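Local coordinates for 231aa long hypothetical protein-L-isoaspartate O-methyltransferase (Sulfolobus tokodaii, PDB 1VBF) that probably catalyses S-adenosyl-L-methionine-dependent methyl esterification of L-isoaspartyl residues in age-damaged proteins, a step in their repair or degradation, at residues Ala37-Glu43 with Thr54-Leu58; Val23-Leu29 with Ile81-Leu87; Lys4-Leu8 with Ala19-Val23. All blocks are in the same frame, centred on the assembly; numbering follows the deposited sequence.

Overall arrangement
The three contacts form one cluster, their centres about 12 Å apart pair by pair. Contact 3 comes first along the chain and pairs helix 4-10 with helix 14-22. Contact 2 starts at Val23, which it shares with contact 3, and packs 23-29 against the start of helix 83-91; contact 1, on helix 56-65, is nested in the loop that contact 2 closes. They touch directly: Arg25 NH1 lies 2.9 Å from Ala37 O, and Phe20 CD1 3.3 Å from Tyr83 OH. Contacts 1 and 3 tie the N-terminal helices and loops together and to helix 56-65, and contact 2 joins them to helix 83-91, which follows the first strand of the Rossmann-like sheet.

Contact 1. Residues Ala37-Glu43 with Thr54-Leu58; sequences AYAHTHE and TALNL
Residues 37-43 form a loop that bends through a type I beta turn from His40 to Glu43, closed by Glu43 N to His40 O at 2.9 Å, and its far end lies against the start of a helix. In CA register, Glu43 is opposite Ala55 (4.9 Å) and Thr41 opposite Leu56 (5.2 Å). Ala55, extended at phi/psi -62/140°, occupies the N-cap position. Ala55 CB points toward the turn and rests 3.5 Å from His42 O and 3.7 Å from Thr41 O, while Ala55 CA makes a CH...O contact with Glu43 O at 3.4 Å. Leu56 begins the helical backbone; Leu56 N donates to a water at 2.7 Å, which donates to Glu43 O, also 2.7 Å away. With chi1 at -138°, between wells, and chi2 t, Leu56 sends CD1 to 3.7 Å from Ala37 O, 3.9 Å from Thr41 OG1 and 4.1 Å from CD2 of the Tyr38 ring. Asn57 N then donates an almost straight hydrogen bond (171°) to Thr41 O, 3.0 Å away. Asn57 CB (chi1 -135°) lies over one face of the His42 imidazole, 4.2 Å from the ring centroid, a CH-pi contact. The first-turn amides of the helix, which have no acceptor within the helix, are thus met from outside, one by a turn carbonyl and one through water, a common way to finish a helix N terminus. The site lies where the loop before strand 45-48 meets the start of helix 56-65; Ile7 of helix 4-10 backs Thr41 and Leu56, and Arg25 hydrogen-bonds Ala37 O through NH1 and Tyr38 OH through its backbone N.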
loop_
_atom_site.group_PDB
_atom_site.type_symbol
_atom_site.label_atom_id
_atom_site.label_comp_id
_atom_site.label_asym_id
_atom_site.label_seq_id
_atom_site.Cartn_x
_atom_site.Cartn_y
_atom_site.Cartn_z
ATOM N N ALA B 37 -13.648 -12.738 -32.453
ATOM C CA ALA B 37 -13.875 -14.171 -32.537
ATOM C C ALA B 37 -12.540 -14.938 -32.460
ATOM O O ALA B 37 -12.386 -15.896 -31.688
ATOM C CB ALA B 37 -14.601 -14.504 -33.830
ATOM N N TYR B 38 -11.568 -14.514 -33.258
ATOM C CA TYR B 38 -10.292 -15.190 -33.263
ATOM C C TYR B 38 -9.079 -14.250 -33.260
ATOM O O TYR B 38 -7.979 -14.617 -33.729
ATOM C CB TYR B 38 -10.248 -16.178 -34.430
ATOM C CG TYR B 38 -11.305 -17.247 -34.310
ATOM C CD1 TYR B 38 -12.574 -17.065 -34.856
ATOM C CD2 TYR B 38 -11.062 -18.425 -33.592
ATOM C CE1 TYR B 38 -13.586 -18.033 -34.692
ATOM C CE2 TYR B 38 -12.064 -19.399 -33.415
ATOM C CZ TYR B 38 -13.325 -19.194 -33.968
ATOM O OH TYR B 38 -14.326 -20.131 -33.775
ATOM N N ALA B 39 -9.287 -13.051 -32.696
ATOM C CA ALA B 39 -8.236 -12.034 -32.577
ATOM C C ALA B 39 -8.256 -11.459 -31.155
ATOM O O ALA B 39 -9.332 -11.301 -30.573
ATOM C CB ALA B 39 -8.459 -10.940 -33.590
ATOM N N HIS B 40 -7.087 -11.141 -30.600
ATOM C CA HIS B 40 -7.003 -10.605 -29.234
ATOM C C HIS B 40 -7.385 -11.718 -28.298
ATOM O O HIS B 40 -7.937 -11.518 -27.222
ATOM C CB HIS B 40 -7.937 -9.411 -29.069
ATOM C CG HIS B 40 -7.579 -8.275 -29.965
ATOM N ND1 HIS B 40 -6.448 -7.512 -29.770
ATOM C CD2 HIS B 40 -8.119 -7.858 -31.135
ATOM C CE1 HIS B 40 -6.304 -6.675 -30.782
ATOM N NE2 HIS B 40 -7.302 -6.865 -31.626
ATOM N N THR B 41 -7.035 -12.907 -28.744
ATOM C CA THR B 41 -7.310 -14.145 -28.061
ATOM C C THR B 41 -6.993 -14.241 -26.558
ATOM O O THR B 41 -7.469 -15.153 -25.866
ATOM C CB THR B 41 -6.627 -15.241 -28.871
ATOM O OG1 THR B 41 -7.574 -15.745 -29.816
ATOM C CG2 THR B 41 -6.111 -16.350 -28.014
ATOM N N HIS B 42 -6.225 -13.286 -26.044
ATOM C CA HIS B 42 -5.844 -13.311 -24.642
ATOM C C HIS B 42 -6.701 -12.418 -23.766
ATOM O O HIS B 42 -6.523 -12.388 -22.557
ATOM C CB HIS B 42 -4.358 -12.944 -24.471
ATOM C CG HIS B 42 -3.405 -13.992 -24.970
ATOM N ND1 HIS B 42 -3.094 -14.145 -26.306
ATOM C CD2 HIS B 42 -2.711 -14.956 -24.316
ATOM C CE1 HIS B 42 -2.254 -15.155 -26.452
ATOM N NE2 HIS B 42 -2.004 -15.667 -25.261
ATOM N N GLU B 43 -7.638 -11.693 -24.355
ATOM C CA GLU B 43 -8.476 -10.835 -23.539
ATOM C C GLU B 43 -9.858 -11.405 -23.236
ATOM O O GLU B 43 -10.403 -12.187 -24.008
ATOM C CB GLU B 43 -8.682 -9.508 -24.214
ATOM C CG GLU B 43 -7.448 -8.812 -24.621
ATOM C CD GLU B 43 -7.796 -7.541 -25.349
ATOM O OE1 GLU B 43 -8.458 -6.667 -24.741
ATOM O OE2 GLU B 43 -7.420 -7.431 -26.537
ATOM N N THR B 54 -14.443 -15.697 -20.578
ATOM C CA THR B 54 -13.041 -16.062 -20.433
ATOM C C THR B 54 -12.302 -15.892 -21.771
ATOM O O THR B 54 -12.887 -16.047 -22.862
ATOM C CB THR B 54 -12.874 -17.516 -20.003
ATOM O OG1 THR B 54 -13.472 -17.723 -18.723
ATOM C CG2 THR B 54 -11.433 -17.855 -19.902
ATOM N N ALA B 55 -11.018 -15.564 -21.679
ATOM C CA ALA B 55 -10.183 -15.399 -22.851
ATOM C C ALA B 55 -10.134 -16.732 -23.584
ATOM O O ALA B 55 -10.029 -17.802 -22.956
ATOM C CB ALA B 55 -8.804 -14.997 -22.436
ATOM N N LEU B 56 -10.196 -16.661 -24.911
ATOM C CA LEU B 56 -10.184 -17.854 -25.733
ATOM C C LEU B 56 -8.981 -18.728 -25.454
ATOM O O LEU B 56 -9.105 -19.961 -25.365
ATOM C CB LEU B 56 -10.190 -17.500 -27.215
ATOM C CG LEU B 56 -11.091 -18.309 -28.169
ATOM C CD1 LEU B 56 -10.495 -18.275 -29.574
ATOM C CD2 LEU B 56 -11.217 -19.742 -27.722
ATOM N N ASN B 57 -7.812 -18.101 -25.343
ATOM C CA ASN B 57 -6.612 -18.871 -25.082
ATOM C C ASN B 57 -6.754 -19.613 -23.752
ATOM O O ASN B 57 -6.372 -20.777 -23.624
ATOM C CB ASN B 57 -5.388 -17.964 -25.070
ATOM C CG ASN B 57 -4.207 -18.562 -25.867
ATOM O OD1 ASN B 57 -3.684 -19.643 -25.539
ATOM N ND2 ASN B 57 -3.789 -17.856 -26.925
ATOM N N LEU B 58 -7.329 -18.951 -22.760
ATOM C CA LEU B 58 -7.506 -19.589 -21.472
ATOM C C LEU B 58 -8.533 -20.717 -21.567
ATOM O O LEU B 58 -8.249 -21.858 -21.152
ATOM C CB LEU B 58 -7.959 -18.563 -20.448
ATOM C CG LEU B 58 -7.198 -18.566 -19.130
ATOM C CD1 LEU B 58 -8.034 -17.870 -18.134
ATOM C CD2 LEU B 58 -6.942 -19.961 -18.633
HETATM O O HOH W 1 -10.916 -14.185 -25.689
#

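Contact 2. Residues Val23-Leu29 with Ile81-Leu87; sequences VDRSLFL and IGYYTAL
Phe28, Tyr83 and Ile81 bury the most surface here, joining a loop with a short 3-10 segment beginning at Arg25 to the entry of a helix that starts at Tyr83. Phe28 (chi1 m) points toward the helix. The Phe28 ring takes Tyr83 CA over one face (3.9 Å from the centroid), Phe28 CZ reaches Ala86 CB at 3.6 Å and Phe28 CD2 lies 3.3 Å from Ile81 O. The Phe28 and Ile81 CA atoms, nearest at this end, are 5.9 Å apart. Tyr83 (chi1 t) turns its ring edge to the face of Phe28 in a T-shaped pair, centroids 5.9 Å apart and planes at 76°. Arg25 CD sits over the face of the Tyr83 ring, 3.5 Å from its centroid, while Val23 CG1 approaches Tyr83 CE1 at 3.8 Å. Tyr83 OH donates to a water 2.8 Å away that donates to Val23 O at 2.5 Å. Ile81 (chi1 p) places CD1 3.9 Å from Phe28 CB and 3.7 Å from Leu29 CD2. At the other end Val23 CB meets Leu87 CD2 at 3.6 Å. Gly82, the N-cap residue, has phi 81°, where a CB would jam against the preceding carbonyl. Gly82 ends the glycine-rich loop after strand 73-77, which binds the cofactor in related methyltransferases. Helix 56-65 flanks Arg25 and Tyr83 through Leu56, Tyr115 lies against Val23 and Ala86, and strand 45-48 closes over Leu29 and Ile81.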
loop_
_atom_site.group_PDB
_atom_site.type_symbol
_atom_site.label_atom_id
_atom_site.label_comp_id
_atom_site.label_asym_id
_atom_site.label_seq_id
_atom_site.Cartn_x
_atom_site.Cartn_y
_atom_site.Cartn_z
ATOM N N VAL B 23 -16.952 -25.158 -34.601
ATOM C CA VAL B 23 -17.855 -24.167 -34.001
ATOM C C VAL B 23 -17.442 -22.717 -34.266
ATOM O O VAL B 23 -16.336 -22.293 -33.948
ATOM C CB VAL B 23 -18.006 -24.406 -32.458
ATOM C CG1 VAL B 23 -18.915 -23.354 -31.839
ATOM C CG2 VAL B 23 -18.570 -25.809 -32.194
ATOM N N ASP B 24 -18.347 -21.953 -34.852
ATOM C CA ASP B 24 -18.049 -20.568 -35.181
ATOM C C ASP B 24 -18.330 -19.662 -33.993
ATOM O O ASP B 24 -19.475 -19.293 -33.747
ATOM C CB ASP B 24 -18.874 -20.138 -36.405
ATOM C CG ASP B 24 -18.596 -18.707 -36.828
ATOM O OD1 ASP B 24 -17.657 -18.101 -36.266
ATOM O OD2 ASP B 24 -19.310 -18.188 -37.719
ATOM N N ARG B 25 -17.275 -19.296 -33.274
ATOM C CA ARG B 25 -17.398 -18.451 -32.091
ATOM C C ARG B 25 -18.027 -17.062 -32.324
ATOM O O ARG B 25 -18.529 -16.437 -31.400
ATOM C CB ARG B 25 -16.021 -18.329 -31.420
ATOM C CG ARG B 25 -16.001 -17.529 -30.124
ATOM C CD ARG B 25 -14.731 -17.826 -29.320
ATOM N NE ARG B 25 -14.636 -17.025 -28.096
ATOM C CZ ARG B 25 -13.858 -15.953 -27.944
ATOM N NH1 ARG B 25 -13.089 -15.542 -28.938
ATOM N NH2 ARG B 25 -13.861 -15.280 -26.802
ATOM N N SER B 26 -18.025 -16.566 -33.545
ATOM C CA SER B 26 -18.633 -15.262 -33.754
ATOM C C SER B 26 -20.158 -15.384 -33.624
ATOM O O SER B 26 -20.872 -14.382 -33.447
ATOM C CB SER B 26 -18.253 -14.718 -35.128
ATOM O OG SER B 26 -18.621 -15.641 -36.129
ATOM N N LEU B 27 -20.647 -16.619 -33.709
ATOM C CA LEU B 27 -22.071 -16.895 -33.592
ATOM C C LEU B 27 -22.581 -16.781 -32.152
ATOM O O LEU B 27 -23.794 -16.789 -31.911
ATOM C CB LEU B 27 -22.396 -18.286 -34.148
ATOM C CG LEU B 27 -22.965 -18.425 -35.578
ATOM C CD1 LEU B 27 -22.531 -17.272 -36.500
ATOM C CD2 LEU B 27 -22.509 -19.774 -36.139
ATOM N N PHE B 28 -21.679 -16.682 -31.184
ATOM C CA PHE B 28 -22.137 -16.553 -29.825
ATOM C C PHE B 28 -21.766 -15.199 -29.281
ATOM O O PHE B 28 -22.121 -14.868 -28.152
ATOM C CB PHE B 28 -21.531 -17.621 -28.950
ATOM C CG PHE B 28 -21.793 -19.007 -29.418
ATOM C CD1 PHE B 28 -21.131 -19.509 -30.531
ATOM C CD2 PHE B 28 -22.654 -19.842 -28.708
ATOM C CE1 PHE B 28 -21.318 -20.831 -30.932
ATOM C CE2 PHE B 28 -22.847 -21.163 -29.101
ATOM C CZ PHE B 28 -22.170 -21.662 -30.216
ATOM N N LEU B 29 -21.051 -14.415 -30.085
ATOM C CA LEU B 29 -20.632 -13.076 -29.681
ATOM C C LEU B 29 -21.533 -11.985 -30.253
ATOM O O LEU B 29 -22.000 -12.100 -31.388
ATOM C CB LEU B 29 -19.189 -12.833 -30.125
ATOM C CG LEU B 29 -18.103 -13.640 -29.407
ATOM C CD1 LEU B 29 -16.791 -13.500 -30.160
ATOM C CD2 LEU B 29 -17.946 -13.169 -27.953
ATOM N N ILE B 81 -22.185 -17.045 -22.577
ATOM C CA ILE B 81 -22.677 -16.946 -23.947
ATOM C C ILE B 81 -22.822 -18.279 -24.665
ATOM O O ILE B 81 -23.136 -18.309 -25.837
ATOM C CB ILE B 81 -21.786 -16.029 -24.800
ATOM C CG1 ILE B 81 -20.426 -16.688 -25.036
ATOM C CG2 ILE B 81 -21.620 -14.691 -24.114
ATOM C CD1 ILE B 81 -19.543 -15.928 -26.017
ATOM N N GLY B 82 -22.571 -19.381 -23.977
ATOM C CA GLY B 82 -22.748 -20.689 -24.592
ATOM C C GLY B 82 -21.684 -21.266 -25.497
ATOM O O GLY B 82 -21.777 -22.442 -25.857
ATOM N N TYR B 83 -20.675 -20.475 -25.867
ATOM C CA TYR B 83 -19.602 -20.962 -26.739
ATOM C C TYR B 83 -18.803 -22.176 -26.218
ATOM O O TYR B 83 -18.569 -23.151 -26.956
ATOM C CB TYR B 83 -18.631 -19.837 -27.054
ATOM C CG TYR B 83 -17.420 -20.327 -27.793
ATOM C CD1 TYR B 83 -17.515 -20.746 -29.117
ATOM C CD2 TYR B 83 -16.198 -20.447 -27.157
ATOM C CE1 TYR B 83 -16.398 -21.288 -29.810
ATOM C CE2 TYR B 83 -15.064 -20.995 -27.830
ATOM C CZ TYR B 83 -15.171 -21.411 -29.156
ATOM O OH TYR B 83 -14.069 -21.925 -29.821
ATOM N N TYR B 84 -18.364 -22.133 -24.965
ATOM C CA TYR B 84 -17.617 -23.277 -24.467
ATOM C C TYR B 84 -18.581 -24.445 -24.253
ATOM O O TYR B 84 -18.178 -25.619 -24.276
ATOM C CB TYR B 84 -16.867 -22.946 -23.160
ATOM C CG TYR B 84 -15.806 -21.883 -23.321
ATOM C CD1 TYR B 84 -15.992 -20.614 -22.801
ATOM C CD2 TYR B 84 -14.640 -22.130 -24.050
ATOM C CE1 TYR B 84 -15.075 -19.620 -22.996
ATOM C CE2 TYR B 84 -13.698 -21.125 -24.254
ATOM C CZ TYR B 84 -13.928 -19.875 -23.721
ATOM O OH TYR B 84 -13.009 -18.875 -23.903
ATOM N N THR B 85 -19.859 -24.110 -24.059
ATOM C CA THR B 85 -20.870 -25.125 -23.853
ATOM C C THR B 85 -20.950 -25.888 -25.173
ATOM O O THR B 85 -20.831 -27.113 -25.186
ATOM C CB THR B 85 -22.233 -24.505 -23.498
ATOM O OG1 THR B 85 -22.036 -23.393 -22.621
ATOM C CG2 THR B 85 -23.118 -25.536 -22.787
ATOM N N ALA B 86 -21.124 -25.168 -26.281
ATOM C CA ALA B 86 -21.159 -25.801 -27.602
ATOM C C ALA B 86 -19.959 -26.755 -27.851
ATOM O O ALA B 86 -20.167 -27.905 -28.232
ATOM C CB ALA B 86 -21.209 -24.738 -28.696
ATOM N N LEU B 87 -18.720 -26.292 -27.644
ATOM C CA LEU B 87 -17.537 -27.134 -27.851
ATOM C C LEU B 87 -17.567 -28.435 -27.049
ATOM O O LEU B 87 -17.087 -29.468 -27.522
ATOM C CB LEU B 87 -16.256 -26.378 -27.498
ATOM C CG LEU B 87 -15.904 -25.081 -28.249
ATOM C CD1 LEU B 87 -14.590 -24.546 -27.700
ATOM C CD2 LEU B 87 -15.793 -25.319 -29.762
HETATM O O HOH W 2 -14.308 -22.614 -32.531
#

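Contact 3. Residues Lys4-Leu8 with Ala19-Val23; sequences KEEIL and AFNKV
Both segments are helical and run in roughly opposite directions, Lys4 to Leu8 against Ala19 to Lys22, with the Leu8 and Phe20 CA atoms nearest at 7.3 Å; Val23, just past the second helix, leaves helical angles with psi at 123°. Phe20 (chi1 t) points its side chain into the gap and buries the largest area. Lys4 O lies at the edge of the Phe20 ring, 3.5 Å from Phe20 CE2, as does Leu8 CB, 4.2 Å from Phe20 CD2; Ile7 CG2 lies 4.2 Å from Phe20 CZ. The extended Lys4 side chain, trans through chi3, lays CG 3.8 Å from Phe20 CE2 and donates from NZ to Asn21 O at 2.9 Å, near the C-terminal end of helix 14-22. Leu56 and Ile60 of helix 56-65 back both Ile7 and Phe20. Antiparallel helices joined by a short connection form an alpha-alpha hairpin, here the N-terminal helical element that precedes the Rossmann-like methyltransferase sheet.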
loop_
_atom_site.group_PDB
_atom_site.type_symbol
_atom_site.label_atom_id
_atom_site.label_comp_id
_atom_site.label_asym_id
_atom_site.label_seq_id
_atom_site.Cartn_x
_atom_site.Cartn_y
_atom_site.Cartn_z
ATOM N N LYS B 4 -6.478 -18.295 -34.585
ATOM C CA LYS B 4 -7.151 -19.583 -34.558
ATOM C C LYS B 4 -6.202 -20.776 -34.752
ATOM O O LYS B 4 -6.253 -21.751 -33.979
ATOM C CB LYS B 4 -8.268 -19.601 -35.608
ATOM C CG LYS B 4 -9.182 -20.820 -35.556
ATOM C CD LYS B 4 -10.336 -20.684 -36.529
ATOM C CE LYS B 4 -11.446 -21.726 -36.275
ATOM N NZ LYS B 4 -11.512 -22.882 -37.239
ATOM N N GLU B 5 -5.341 -20.689 -35.772
ATOM C CA GLU B 5 -4.365 -21.737 -36.067
ATOM C C GLU B 5 -3.336 -21.865 -34.932
ATOM O O GLU B 5 -2.932 -22.974 -34.609
ATOM C CB GLU B 5 -3.673 -21.450 -37.404
ATOM C CG GLU B 5 -2.692 -22.532 -37.908
ATOM C CD GLU B 5 -1.305 -22.527 -37.203
ATOM O OE1 GLU B 5 -0.817 -21.443 -36.779
ATOM O OE2 GLU B 5 -0.686 -23.617 -37.103
ATOM N N GLU B 6 -2.914 -20.753 -34.324
ATOM C CA GLU B 6 -1.960 -20.830 -33.206
ATOM C C GLU B 6 -2.551 -21.728 -32.109
ATOM O O GLU B 6 -1.902 -22.657 -31.612
ATOM C CB GLU B 6 -1.727 -19.474 -32.523
ATOM C CG GLU B 6 -1.351 -18.273 -33.366
ATOM C CD GLU B 6 -0.949 -17.064 -32.482
ATOM O OE1 GLU B 6 0.154 -17.105 -31.880
ATOM O OE2 GLU B 6 -1.735 -16.086 -32.375
ATOM N N ILE B 7 -3.785 -21.399 -31.722
ATOM C CA ILE B 7 -4.488 -22.103 -30.671
ATOM C C ILE B 7 -4.766 -23.560 -30.995
ATOM O O ILE B 7 -4.625 -24.426 -30.122
ATOM C CB ILE B 7 -5.827 -21.405 -30.327
ATOM C CG1 ILE B 7 -5.581 -19.939 -29.976
ATOM C CG2 ILE B 7 -6.476 -22.085 -29.136
ATOM C CD1 ILE B 7 -6.797 -19.207 -29.537
ATOM N N LEU B 8 -5.143 -23.821 -32.246
ATOM C CA LEU B 8 -5.471 -25.169 -32.707
ATOM C C LEU B 8 -4.260 -26.085 -32.669
ATOM O O LEU B 8 -4.364 -27.252 -32.318
ATOM C CB LEU B 8 -6.027 -25.099 -34.126
ATOM C CG LEU B 8 -6.898 -26.226 -34.680
ATOM C CD1 LEU B 8 -7.205 -25.908 -36.131
ATOM C CD2 LEU B 8 -6.196 -27.559 -34.587
ATOM N N ALA B 19 -13.750 -29.972 -32.661
ATOM C CA ALA B 19 -14.842 -29.116 -32.204
ATOM C C ALA B 19 -14.422 -27.629 -32.350
ATOM O O ALA B 19 -15.175 -26.798 -32.867
ATOM C CB ALA B 19 -15.172 -29.446 -30.766
ATOM N N PHE B 20 -13.195 -27.314 -31.924
ATOM C CA PHE B 20 -12.672 -25.958 -32.013
ATOM C C PHE B 20 -12.635 -25.429 -33.448
ATOM O O PHE B 20 -12.909 -24.249 -33.700
ATOM C CB PHE B 20 -11.260 -25.870 -31.421
ATOM C CG PHE B 20 -10.706 -24.460 -31.422
ATOM C CD1 PHE B 20 -11.315 -23.451 -30.663
ATOM C CD2 PHE B 20 -9.647 -24.114 -32.254
ATOM C CE1 PHE B 20 -10.884 -22.141 -30.745
ATOM C CE2 PHE B 20 -9.216 -22.803 -32.340
ATOM C CZ PHE B 20 -9.831 -21.817 -31.590
ATOM N N ASN B 21 -12.269 -26.297 -34.387
ATOM C CA ASN B 21 -12.214 -25.875 -35.762
ATOM C C ASN B 21 -13.605 -25.636 -36.340
ATOM O O ASN B 21 -13.832 -24.664 -37.055
ATOM C CB ASN B 21 -11.491 -26.896 -36.621
ATOM C CG ASN B 21 -10.880 -26.264 -37.849
ATOM O OD1 ASN B 21 -9.675 -26.324 -38.045
ATOM N ND2 ASN B 21 -11.699 -25.638 -38.669
ATOM N N LYS B 22 -14.543 -26.505 -35.991
ATOM C CA LYS B 22 -15.920 -26.423 -36.483
ATOM C C LYS B 22 -16.875 -25.324 -35.926
ATOM O O LYS B 22 -17.532 -24.639 -36.704
ATOM C CB LYS B 22 -16.560 -27.805 -36.311
ATOM C CG LYS B 22 -18.031 -27.855 -36.616
ATOM C CD LYS B 22 -18.604 -29.191 -36.191
ATOM C CE LYS B 22 -20.128 -29.167 -36.192
ATOM N NZ LYS B 22 -20.669 -30.492 -35.777
ATOM N N VAL B 23 -16.952 -25.158 -34.601
ATOM C CA VAL B 23 -17.855 -24.167 -34.001
ATOM C C VAL B 23 -17.442 -22.717 -34.266
ATOM O O VAL B 23 -16.336 -22.293 -33.948
ATOM C CB VAL B 23 -18.006 -24.406 -32.458
ATOM C CG1 VAL B 23 -18.915 -23.354 -31.839
ATOM C CG2 VAL B 23 -18.570 -25.809 -32.194
#